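Local atomic coordinates of type ii site-specific deoxyribonuclease (PDB entry 6EKR), a protein that probably cleaves double-stranded DNA at a specific recognition site, as a type IIP restriction endonuclease of the PD-(D/E)xK nuclease class. Residues 3-8 with 27-32; 35-40 with 123-127; 128-132 with 173-177; 137-141 with 194-198. The protein carries 2 engineered substitutions. All coordinates share one frame; numbering follows the deposited sequence.

Contact 1 (3-8 with 27-32); sequences ILKEKI and QVIEHA
His31 puts its imidazole into the groove between two nearly antiparallel helices, where Ile3, Leu4 and Lys7 line the other wall. With CG anti to the backbone N (chi1 -179°), the ring reaches over to the first turns of helix 3-16. His31 CD2 is met at the ring edge, close to the ring plane, by Leu4 CD1 at 3.8 Å, while Ile3 CG2 comes obliquely to 3.7 Å from His31 CE1. Lys7 crosses the imidazole at about a right angle. Its chain runs straight beyond CG, laying CD near His31 CB and CG and bringing Lys7 NZ within 3.0 Å of His31 ND1. Val28, one turn before His31, packs deeper. Val28 CG2 lies 3.4 Å from the Lys7 carbonyl O, and Val28 CG1 is 3.5 Å from Ile8 CG1, the two side chains crossing at about a right angle. Leu4 CD1 completes this inner patch by touching Ala32 CB at 3.8 Å. The contact is therefore graded, polar around Lys7 and His31 on its outer side and aliphatic toward the interior, where Leu4, Ile8 and Val28 continue onto Phe122 and Val118 of helix 101-125. The short segments run at 167° to each other with their axes 9.4 Å apart, the geometry of an antiparallel helical hairpin, formed here by helices 3-16 and 22-39 and packed against helices 101-125 and 132-148.

Contact 2 (35-40 with 123-127); sequences LLKNNA and DLWKS
Trp125 reaches from the C-terminal end of helix 101-125 to Leu35, Leu36 and Asn39 at the end of helix 22-39, so the contact is a packing of two helix termini in the helical part of the fold. From CB, the indole is sent off with CG anti to the carbonyl carbon (chi1 -67°), and its six-membered ring makes the contact. Trp125 CZ3 is approached obliquely by Leu36 CD2 at 4.2 Å. At the far end, Trp125 CH2 lies 4.0 Å from the carbonyl O of Leu35, and Leu35 CD2 sits over one ring face toward the rim. Trp125 CZ2 then meets Asn39 CB at 3.7 Å, again obliquely. The opposite face is lined by CB of the preceding Leu124, so a leucine carbon lies on each face, both toward the rim, and the Phe61 ring of strand 53-61 meets the indole with the two planes inclined at about 55°. The Leu35 carbonyl also takes weak hydrogen bonds from the backbone N atoms of Asn38 and Asn39 and from Asn39 ND2, the last a weak link of the asparagine amide back to the final turn. Beside the indole a smaller aliphatic cluster forms: Leu124 CD1 stands 4.2 Å from Leu36 CD2 and 4.0 Å from Ala40 CB.

Contact 3 (128-132 with 173-177); sequences GSRKT and PSSVS
Arg130 reaches Ser174 by holding CG anti to the backbone N (chi1 -169°) and then bending at chi3 (30°), which turns its guanidinium side-on to the serine. Lys131, by contrast, has CG tucked between its own backbone N and carbonyl carbon (chi1 61°) and runs out along the other loop. The two basic residues thus hold different parts of 173-177. Arg130 donates from both NE and NH2 to the one hydroxyl oxygen, Ser174 OG, at 3.2 and 2.9 Å. The oxygen lies almost in the guanidinium plane, and this forked grip probably limits rotation of the group. Lys131 CB sits 3.2 Å from the carbonyl O of Ser174, and farther along the chain Lys131 CD passes Val176 CG1 at 3.5 Å, crossing it at a slant. Lys131 NZ ends 3.0 Å from the carbonyl O of Pro173, in a weak hydrogen bond. Lys131 is also tied into its own side through its carbonyl, which bonds Thr135 OG1 in the first turn of helix 132-148. The whole is a polar loop-to-loop contact at the surface, made against an Asx turn in which Asp172 OD1 accepts the backbone N of Ser174 just after helix 159-171.

Contact 4 (137-141 with 194-198); sequences FEIFM and PLKIT
The packing of helix 132-148 against the chain leaving strand 190-194 of the central mixed sheet, as in the alpha/beta core of PD-(D/E)xK nucleases, is built round Phe137 and Leu195. Leu195 CD2 stands over the centre of the Phe137 ring, 3.8 Å from its centroid and 12° off the ring normal, in a CH-pi contact. With CG anti to the backbone N (chi1 -173°), Phe137 extends its ring toward 194-198. Leu195 CD2 also touches Met141 CG, one turn along the helix, at 3.6 Å; Met141 is present as selenomethionine, and beyond CG its chain folds away toward Met286, Phe289 and Leu290 of helix 286-298. The other branch, Leu195 CD1, rests 4.0 Å from Glu138 CA, its side chain crossing that of Glu138 at about a right angle. Round the ring edge, close to its plane, the carbonyl O of Lys196 lies 3.6 Å from Phe137 CE2. Ile197 slides past the phenylalanine in the opposite direction, and Ile197 CD1 comes obliquely to 3.7 Å from Phe137 CD2. Backbone hydrogen bonds of Pro194 and Lys196 with Ala227 hold this segment beside strand 222-227. No hydrogen bond joins the two segments themselves: the helix and the segment following strand 190-194 meet here through aliphatic branches against an aromatic face, while the polar backbone of 194-198 finds partners elsewhere.

In the fold
Contacts 1 and 2 share helix 22-39, their centres 11 Å apart, and touch where Leu4 packs on Leu35. Contact 3 opens where contact 2 ends in the sequence, in the loop between helices 101-125 and 132-148, although the two centres are 19 Å apart. Helix 132-148 leads on to contact 4, whose centre lies about 4 Å from the centre of the chain. Contacts 3 and 4 alternate along the chain, their centres 12 Å apart. Contact 1 reaches both, through Ile8 on Thr132 and Ile29 on Phe140. Helix 132-148 thus packs on the N-terminal helices and, through contact 4, on the segment leaving strand 190-194 of the mixed sheet.

Contact 1 (3-8 with 27-32)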
loop_
_atom_site.group_PDB
_atom_site.type_symbol
_atom_site.label_atom_id
_atom_site.label_comp_id
_atom_site.label_asym_id
_atom_site.label_seq_id
_atom_site.Cartn_x
_atom_site.Cartn_y
_atom_site.Cartn_z
ATOM N N ILE A 3 -0.246 22.469 -22.187
ATOM C CA ILE A 3 -0.525 21.854 -23.464
ATOM C C ILE A 3 -0.210 20.371 -23.379
ATOM O O ILE A 3 -0.788 19.568 -24.114
ATOM C CB ILE A 3 0.367 22.482 -24.567
ATOM C CG1 ILE A 3 0.221 24.014 -24.594
ATOM C CG2 ILE A 3 0.056 21.883 -25.937
ATOM C CD1 ILE A 3 1.036 24.771 -23.542
ATOM N N LEU A 4 0.706 20.014 -22.479
ATOM C CA LEU A 4 1.119 18.625 -22.318
ATOM C C LEU A 4 -0.001 17.755 -21.739
ATOM O O LEU A 4 -0.263 16.669 -22.265
ATOM C CB LEU A 4 2.401 18.526 -21.484
ATOM C CG LEU A 4 2.982 17.128 -21.249
ATOM C CD1 LEU A 4 3.629 16.550 -22.505
ATOM C CD2 LEU A 4 3.957 17.177 -20.104
ATOM N N LYS A 5 -0.656 18.245 -20.681
ATOM C CA LYS A 5 -1.802 17.567 -20.062
ATOM C C LYS A 5 -2.930 17.334 -21.069
ATOM O O LYS A 5 -3.405 16.208 -21.242
ATOM C CB LYS A 5 -2.336 18.365 -18.868
ATOM C CG LYS A 5 -3.192 17.532 -17.906
ATOM C CD LYS A 5 -4.309 18.356 -17.248
ATOM C CE LYS A 5 -5.378 17.443 -16.609
ATOM N NZ LYS A 5 -6.670 18.139 -16.307
ATOM N N GLU A 6 -3.346 18.410 -21.730
ATOM C CA GLU A 6 -4.350 18.338 -22.771
ATOM C C GLU A 6 -3.962 17.224 -23.743
ATOM O O GLU A 6 -4.785 16.368 -24.074
ATOM C CB GLU A 6 -4.477 19.697 -23.471
ATOM C CG GLU A 6 -5.375 19.728 -24.714
ATOM C CD GLU A 6 -4.999 20.851 -25.709
ATOM O OE1 GLU A 6 -3.792 21.214 -25.808
ATOM O OE2 GLU A 6 -5.917 21.367 -26.400
ATOM N N LYS A 7 -2.698 17.218 -24.160
ATOM C CA LYS A 7 -2.207 16.226 -25.118
ATOM C C LYS A 7 -2.228 14.789 -24.598
ATOM O O LYS A 7 -2.547 13.872 -25.355
ATOM C CB LYS A 7 -0.826 16.603 -25.630
ATOM C CG LYS A 7 -0.873 17.544 -26.805
ATOM C CD LYS A 7 0.518 17.932 -27.226
ATOM C CE LYS A 7 0.491 18.990 -28.305
ATOM N NZ LYS A 7 1.879 19.365 -28.706
ATOM N N ILE A 8 -1.899 14.600 -23.321
ATOM C CA ILE A 8 -2.015 13.285 -22.702
ATOM C C ILE A 8 -3.478 12.844 -22.646
ATOM O O ILE A 8 -3.808 11.707 -23.017
ATOM C CB ILE A 8 -1.376 13.229 -21.291
ATOM C CG1 ILE A 8 0.132 13.427 -21.396
ATOM C CG2 ILE A 8 -1.620 11.870 -20.637
ATOM C CD1 ILE A 8 0.778 13.903 -20.137
ATOM N N GLN A 27 2.628 11.982 -30.101
ATOM C CA GLN A 27 2.499 13.432 -29.996
ATOM C C GLN A 27 2.792 13.964 -28.584
ATOM O O GLN A 27 3.236 15.100 -28.420
ATOM C CB GLN A 27 1.091 13.844 -30.419
ATOM C CG GLN A 27 1.009 15.183 -31.111
ATOM C CD GLN A 27 1.160 15.058 -32.611
ATOM O OE1 GLN A 27 0.312 14.466 -33.280
ATOM N NE2 GLN A 27 2.241 15.623 -33.152
ATOM N N VAL A 28 2.540 13.146 -27.567
ATOM C CA VAL A 28 2.881 13.504 -26.194
ATOM C C VAL A 28 4.391 13.434 -25.992
ATOM O O VAL A 28 4.984 14.302 -25.334
ATOM C CB VAL A 28 2.167 12.606 -25.166
ATOM C CG1 VAL A 28 2.707 12.850 -23.762
ATOM C CG2 VAL A 28 0.685 12.855 -25.203
ATOM N N ILE A 29 5.010 12.408 -26.569
ATOM C CA ILE A 29 6.461 12.274 -26.495
ATOM C C ILE A 29 7.132 13.440 -27.207
ATOM O O ILE A 29 7.978 14.121 -26.618
ATOM C CB ILE A 29 6.967 10.930 -27.041
ATOM C CG1 ILE A 29 6.298 9.775 -26.294
ATOM C CG2 ILE A 29 8.460 10.841 -26.828
ATOM C CD1 ILE A 29 6.256 8.471 -27.050
ATOM N N GLU A 30 6.727 13.691 -28.448
ATOM C CA GLU A 30 7.260 14.806 -29.212
ATOM C C GLU A 30 7.287 16.069 -28.369
ATOM O O GLU A 30 8.304 16.743 -28.285
ATOM C CB GLU A 30 6.436 15.026 -30.477
ATOM C CG GLU A 30 6.811 16.274 -31.259
ATOM C CD GLU A 30 6.362 16.221 -32.705
ATOM O OE1 GLU A 30 6.165 15.104 -33.232
ATOM O OE2 GLU A 30 6.214 17.300 -33.317
ATOM N N HIS A 31 6.171 16.351 -27.712
ATOM C CA HIS A 31 5.970 17.623 -27.019
ATOM C C HIS A 31 6.682 17.719 -25.680
ATOM O O HIS A 31 7.127 18.799 -25.296
ATOM C CB HIS A 31 4.472 17.904 -26.842
ATOM C CG HIS A 31 4.170 19.209 -26.165
ATOM N ND1 HIS A 31 3.980 20.385 -26.863
ATOM C CD2 HIS A 31 4.019 19.520 -24.855
ATOM C CE1 HIS A 31 3.723 21.362 -26.011
ATOM N NE2 HIS A 31 3.748 20.866 -24.786
ATOM N N ALA A 32 6.774 16.606 -24.961
ATOM C CA ALA A 32 7.479 16.602 -23.684
ATOM C C ALA A 32 8.974 16.799 -23.915
ATOM O O ALA A 32 9.632 17.537 -23.166
ATOM C CB ALA A 32 7.218 15.314 -22.929
#

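Contact 2 (35-40 with 123-127)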
loop_
_atom_site.group_PDB
_atom_site.type_symbol
_atom_site.label_atom_id
_atom_site.label_comp_id
_atom_site.label_asym_id
_atom_site.label_seq_id
_atom_site.Cartn_x
_atom_site.Cartn_y
_atom_site.Cartn_z
ATOM N N LEU A 35 9.677 20.348 -24.892
ATOM C CA LEU A 35 9.465 21.212 -23.735
ATOM C C LEU A 35 10.724 21.318 -22.891
ATOM O O LEU A 35 11.180 22.423 -22.593
ATOM C CB LEU A 35 8.300 20.705 -22.873
ATOM C CG LEU A 35 6.991 21.501 -22.808
ATOM C CD1 LEU A 35 5.955 20.717 -22.024
ATOM C CD2 LEU A 35 7.221 22.852 -22.160
ATOM N N LEU A 36 11.272 20.157 -22.513
ATOM C CA LEU A 36 12.487 20.064 -21.695
ATOM C C LEU A 36 13.657 20.683 -22.447
ATOM O O LEU A 36 14.448 21.429 -21.872
ATOM C CB LEU A 36 12.800 18.603 -21.333
ATOM C CG LEU A 36 11.802 17.710 -20.575
ATOM C CD1 LEU A 36 12.211 16.259 -20.635
ATOM C CD2 LEU A 36 11.674 18.130 -19.134
ATOM N N LYS A 37 13.737 20.380 -23.739
ATOM C CA LYS A 37 14.739 20.952 -24.628
ATOM C C LYS A 37 14.757 22.499 -24.646
ATOM O O LYS A 37 15.822 23.101 -24.547
ATOM C CB LYS A 37 14.563 20.371 -26.039
ATOM C CG LYS A 37 15.526 20.895 -27.088
ATOM C CD LYS A 37 15.561 19.969 -28.290
ATOM C CE LYS A 37 16.483 20.508 -29.380
ATOM N NZ LYS A 37 15.793 21.489 -30.265
ATOM N N ASN A 38 13.596 23.136 -24.750
ATOM C CA ASN A 38 13.543 24.594 -24.911
ATOM C C ASN A 38 13.441 25.419 -23.620
ATOM O O ASN A 38 13.665 26.641 -23.630
ATOM C CB ASN A 38 12.422 24.992 -25.870
ATOM C CG ASN A 38 12.551 24.326 -27.222
ATOM O OD1 ASN A 38 13.628 24.293 -27.812
ATOM N ND2 ASN A 38 11.444 23.785 -27.722
ATOM N N ASN A 39 13.112 24.763 -22.510
ATOM C CA ASN A 39 12.906 25.486 -21.258
ATOM C C ASN A 39 13.735 25.000 -20.076
ATOM O O ASN A 39 14.023 25.774 -19.163
ATOM C CB ASN A 39 11.421 25.481 -20.885
ATOM C CG ASN A 39 10.532 25.836 -22.054
ATOM O OD1 ASN A 39 10.556 26.958 -22.547
ATOM N ND2 ASN A 39 9.758 24.875 -22.513
ATOM N N ALA A 40 14.116 23.725 -20.090
ATOM C CA ALA A 40 14.756 23.118 -18.929
ATOM C C ALA A 40 16.277 23.167 -18.964
ATOM O O ALA A 40 16.896 22.899 -20.001
ATOM C CB ALA A 40 14.281 21.694 -18.746
ATOM N N ASP A 123 7.272 17.022 -13.001
ATOM C CA ASP A 123 7.995 17.430 -11.805
ATOM C C ASP A 123 8.317 18.920 -11.849
ATOM O O ASP A 123 8.370 19.573 -10.808
ATOM C CB ASP A 123 9.279 16.626 -11.641
ATOM C CG ASP A 123 9.044 15.131 -11.657
ATOM O OD1 ASP A 123 8.092 14.639 -11.015
ATOM O OD2 ASP A 123 9.840 14.434 -12.313
ATOM N N LEU A 124 8.524 19.451 -13.054
ATOM C CA LEU A 124 8.889 20.850 -13.215
ATOM C C LEU A 124 7.680 21.760 -13.355
ATOM O O LEU A 124 7.674 22.856 -12.811
ATOM C CB LEU A 124 9.836 21.054 -14.404
ATOM C CG LEU A 124 11.218 20.391 -14.437
ATOM C CD1 LEU A 124 11.865 20.632 -15.786
ATOM C CD2 LEU A 124 12.140 20.860 -13.319
ATOM N N TRP A 125 6.661 21.318 -14.084
ATOM C CA TRP A 125 5.514 22.182 -14.357
ATOM C C TRP A 125 4.235 21.740 -13.651
ATOM O O TRP A 125 3.161 22.305 -13.867
ATOM C CB TRP A 125 5.334 22.382 -15.862
ATOM C CG TRP A 125 6.481 23.168 -16.429
ATOM C CD1 TRP A 125 6.736 24.494 -16.228
ATOM C CD2 TRP A 125 7.548 22.675 -17.254
ATOM N NE1 TRP A 125 7.886 24.859 -16.888
ATOM C CE2 TRP A 125 8.405 23.761 -17.522
ATOM C CE3 TRP A 125 7.861 21.424 -17.792
ATOM C CZ2 TRP A 125 9.551 23.635 -18.308
ATOM C CZ3 TRP A 125 9.001 21.301 -18.578
ATOM C CH2 TRP A 125 9.829 22.400 -18.828
ATOM N N LYS A 126 4.392 20.736 -12.788
ATOM C CA LYS A 126 3.398 20.307 -11.786
ATOM C C LYS A 126 1.943 20.550 -12.161
ATOM O O LYS A 126 1.210 21.225 -11.430
ATOM C CB LYS A 126 3.730 20.893 -10.394
ATOM C CG LYS A 126 4.181 22.368 -10.384
ATOM C CD LYS A 126 5.104 22.669 -9.202
ATOM N N SER A 127 1.533 19.997 -13.301
ATOM C CA SER A 127 0.153 20.141 -13.757
ATOM C C SER A 127 -0.415 18.811 -14.247
ATOM O O SER A 127 0.002 18.286 -15.295
ATOM C CB SER A 127 0.040 21.218 -14.845
ATOM O OG SER A 127 -1.319 21.488 -15.154
#

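Contact 3 (128-132 with 173-177)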
loop_
_atom_site.group_PDB
_atom_site.type_symbol
_atom_site.label_atom_id
_atom_site.label_comp_id
_atom_site.label_asym_id
_atom_site.label_seq_id
_atom_site.Cartn_x
_atom_site.Cartn_y
_atom_site.Cartn_z
ATOM N N GLY A 128 -1.363 18.274 -13.477
ATOM C CA GLY A 128 -1.993 16.997 -13.800
ATOM C C GLY A 128 -2.311 16.161 -12.576
ATOM O O GLY A 128 -2.026 16.557 -11.444
ATOM N N SER A 129 -2.888 14.986 -12.815
ATOM C CA SER A 129 -3.341 14.099 -11.746
ATOM C C SER A 129 -2.256 13.646 -10.763
ATOM O O SER A 129 -2.580 12.998 -9.757
ATOM C CB SER A 129 -4.042 12.871 -12.342
ATOM O OG SER A 129 -5.375 13.169 -12.730
ATOM N N ARG A 130 -0.984 13.967 -11.050
ATOM C CA ARG A 130 0.151 13.503 -10.230
ATOM C C ARG A 130 0.313 11.980 -10.311
ATOM O O ARG A 130 1.301 11.409 -9.843
ATOM C CB ARG A 130 -0.183 13.738 -8.753
ATOM C CG ARG A 130 0.905 13.583 -7.684
ATOM C CD ARG A 130 0.378 14.146 -6.326
ATOM N NE ARG A 130 -1.086 14.017 -6.184
ATOM C CZ ARG A 130 -1.977 14.987 -6.422
ATOM N NH1 ARG A 130 -1.580 16.197 -6.802
ATOM N NH2 ARG A 130 -3.278 14.749 -6.278
ATOM N N LYS A 131 -0.643 11.350 -10.987
ATOM C CA LYS A 131 -0.555 9.942 -11.348
ATOM C C LYS A 131 -0.475 9.799 -12.870
ATOM O O LYS A 131 -0.419 8.688 -13.397
ATOM C CB LYS A 131 -1.761 9.172 -10.807
ATOM C CG LYS A 131 -3.098 9.655 -11.344
ATOM C CD LYS A 131 -4.248 8.844 -10.771
ATOM C CE LYS A 131 -5.585 9.322 -11.314
ATOM N NZ LYS A 131 -5.842 10.750 -10.983
ATOM N N THR A 132 -0.471 10.934 -13.568
ATOM C CA THR A 132 -0.403 10.958 -15.033
ATOM C C THR A 132 0.852 10.335 -15.682
ATOM O O THR A 132 0.735 9.737 -16.750
ATOM C CB THR A 132 -0.627 12.386 -15.576
ATOM O OG1 THR A 132 -1.564 13.074 -14.738
ATOM C CG2 THR A 132 -1.162 12.347 -17.004
ATOM N N PRO A 173 -7.372 8.421 -5.031
ATOM C CA PRO A 173 -7.437 8.995 -6.391
ATOM C C PRO A 173 -6.072 9.320 -7.028
ATOM O O PRO A 173 -6.003 9.482 -8.244
ATOM C CB PRO A 173 -8.252 10.287 -6.193
ATOM C CG PRO A 173 -9.080 10.034 -4.974
ATOM C CD PRO A 173 -8.235 9.161 -4.082
ATOM N N SER A 174 -5.012 9.416 -6.218
ATOM C CA SER A 174 -3.653 9.703 -6.716
ATOM C C SER A 174 -2.820 8.441 -6.983
ATOM O O SER A 174 -1.839 8.481 -7.726
ATOM C CB SER A 174 -2.896 10.631 -5.753
ATOM O OG SER A 174 -3.434 11.942 -5.758
ATOM N N SER A 175 -3.208 7.333 -6.354
ATOM C CA SER A 175 -2.558 6.040 -6.578
ATOM C C SER A 175 -3.543 5.056 -7.241
ATOM O O SER A 175 -4.373 4.430 -6.566
ATOM C CB SER A 175 -1.976 5.482 -5.267
ATOM O OG SER A 175 -1.039 4.440 -5.511
ATOM N N VAL A 176 -3.444 4.944 -8.569
ATOM C CA VAL A 176 -4.364 4.128 -9.371
ATOM C C VAL A 176 -3.658 2.978 -10.107
ATOM O O VAL A 176 -2.539 3.128 -10.613
ATOM C CB VAL A 176 -5.155 4.994 -10.387
ATOM C CG1 VAL A 176 -4.235 5.477 -11.537
ATOM C CG2 VAL A 176 -6.397 4.234 -10.917
ATOM N N SER A 177 -4.339 1.839 -10.181
ATOM C CA SER A 177 -3.739 0.634 -10.726
ATOM C C SER A 177 -3.768 0.574 -12.263
ATOM O O SER A 177 -4.831 0.661 -12.899
ATOM C CB SER A 177 -4.380 -0.597 -10.098
ATOM O OG SER A 177 -3.641 -1.752 -10.435
#

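Contact 4 (137-141 with 194-198)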
loop_
_atom_site.group_PDB
_atom_site.type_symbol
_atom_site.label_atom_id
_atom_site.label_comp_id
_atom_site.label_asym_id
_atom_site.label_seq_id
_atom_site.Cartn_x
_atom_site.Cartn_y
_atom_site.Cartn_z
ATOM N N PHE A 137 2.993 5.865 -18.807
ATOM C CA PHE A 137 3.735 4.611 -18.839
ATOM C C PHE A 137 2.881 3.450 -19.367
ATOM O O PHE A 137 3.293 2.773 -20.298
ATOM C CB PHE A 137 4.350 4.302 -17.467
ATOM C CG PHE A 137 5.294 3.101 -17.445
ATOM C CD1 PHE A 137 5.927 2.643 -18.601
ATOM C CD2 PHE A 137 5.561 2.450 -16.246
ATOM C CE1 PHE A 137 6.781 1.550 -18.568
ATOM C CE2 PHE A 137 6.424 1.353 -16.199
ATOM C CZ PHE A 137 7.040 0.905 -17.363
ATOM N N GLU A 138 1.696 3.235 -18.806
ATOM C CA GLU A 138 0.807 2.189 -19.310
ATOM C C GLU A 138 0.456 2.375 -20.798
ATOM O O GLU A 138 0.612 1.451 -21.605
ATOM C CB GLU A 138 -0.473 2.115 -18.485
ATOM C CG GLU A 138 -1.525 1.219 -19.123
ATOM C CD GLU A 138 -2.802 1.113 -18.334
ATOM O OE1 GLU A 138 -3.286 2.148 -17.839
ATOM O OE2 GLU A 138 -3.333 -0.013 -18.226
ATOM N N ILE A 139 -0.029 3.571 -21.136
ATOM C CA ILE A 139 -0.442 3.938 -22.492
ATOM C C ILE A 139 0.665 3.685 -23.524
ATOM O O ILE A 139 0.421 3.118 -24.604
ATOM C CB ILE A 139 -0.811 5.433 -22.527
ATOM C CG1 ILE A 139 -2.195 5.658 -21.942
ATOM C CG2 ILE A 139 -0.752 6.009 -23.946
ATOM C CD1 ILE A 139 -2.487 7.126 -21.800
ATOM N N PHE A 140 1.870 4.128 -23.174
ATOM C CA PHE A 140 3.039 3.972 -24.008
ATOM C C PHE A 140 3.347 2.513 -24.249
ATOM O O PHE A 140 3.529 2.102 -25.394
ATOM C CB PHE A 140 4.239 4.625 -23.347
ATOM C CG PHE A 140 5.507 4.450 -24.111
ATOM C CD1 PHE A 140 5.708 5.127 -25.314
ATOM C CD2 PHE A 140 6.507 3.607 -23.632
ATOM C CE1 PHE A 140 6.880 4.969 -26.025
ATOM C CE2 PHE A 140 7.688 3.443 -24.341
ATOM C CZ PHE A 140 7.875 4.132 -25.537
HETATM N N MSE A 141 3.417 1.737 -23.169
HETATM C CA MSE A 141 3.751 0.333 -23.266
HETATM C C MSE A 141 2.688 -0.401 -24.046
HETATM O O MSE A 141 2.997 -1.272 -24.851
HETATM C CB MSE A 141 3.931 -0.279 -21.891
HETATM C CG MSE A 141 5.225 0.136 -21.221
HETATM SE SE MSE A 141 6.810 0.071 -22.394
HETATM C CE MSE A 141 6.765 -1.840 -22.846
ATOM N N PRO A 194 1.692 -5.462 -14.637
ATOM C CA PRO A 194 1.554 -4.344 -13.728
ATOM C C PRO A 194 2.635 -3.313 -14.003
ATOM O O PRO A 194 3.824 -3.633 -13.972
ATOM C CB PRO A 194 1.763 -4.982 -12.348
ATOM C CG PRO A 194 1.734 -6.456 -12.564
ATOM C CD PRO A 194 2.204 -6.658 -13.942
ATOM N N LEU A 195 2.222 -2.084 -14.276
ATOM C CA LEU A 195 3.161 -1.023 -14.577
ATOM C C LEU A 195 3.217 -0.058 -13.420
ATOM O O LEU A 195 2.173 0.302 -12.875
ATOM C CB LEU A 195 2.744 -0.311 -15.857
ATOM C CG LEU A 195 2.744 -1.289 -17.030
ATOM C CD1 LEU A 195 1.363 -1.423 -17.644
ATOM C CD2 LEU A 195 3.782 -0.905 -18.048
ATOM N N LYS A 196 4.439 0.313 -13.034
ATOM C CA LYS A 196 4.720 1.295 -11.995
ATOM C C LYS A 196 6.077 1.913 -12.289
ATOM O O LYS A 196 7.017 1.195 -12.607
ATOM C CB LYS A 196 4.800 0.632 -10.622
ATOM C CG LYS A 196 3.529 -0.014 -10.130
ATOM C CD LYS A 196 3.788 -0.833 -8.868
ATOM C CE LYS A 196 2.798 -1.975 -8.772
ATOM N NZ LYS A 196 1.459 -1.509 -9.248
ATOM N N ILE A 197 6.181 3.235 -12.164
ATOM C CA ILE A 197 7.450 3.928 -12.354
ATOM C C ILE A 197 8.426 3.445 -11.280
ATOM O O ILE A 197 9.527 2.978 -11.596
ATOM C CB ILE A 197 7.309 5.486 -12.326
ATOM C CG1 ILE A 197 6.184 5.975 -13.248
ATOM C CG2 ILE A 197 8.631 6.174 -12.700
ATOM C CD1 ILE A 197 6.377 5.683 -14.710
ATOM N N THR A 198 8.016 3.568 -10.018
ATOM C CA THR A 198 8.713 2.945 -8.891
ATOM C C THR A 198 7.651 2.248 -8.040
ATOM O O THR A 198 6.472 2.620 -8.090
ATOM C CB THR A 198 9.537 3.946 -8.061
ATOM O OG1 THR A 198 8.701 5.023 -7.634
ATOM C CG2 THR A 198 10.675 4.515 -8.871
#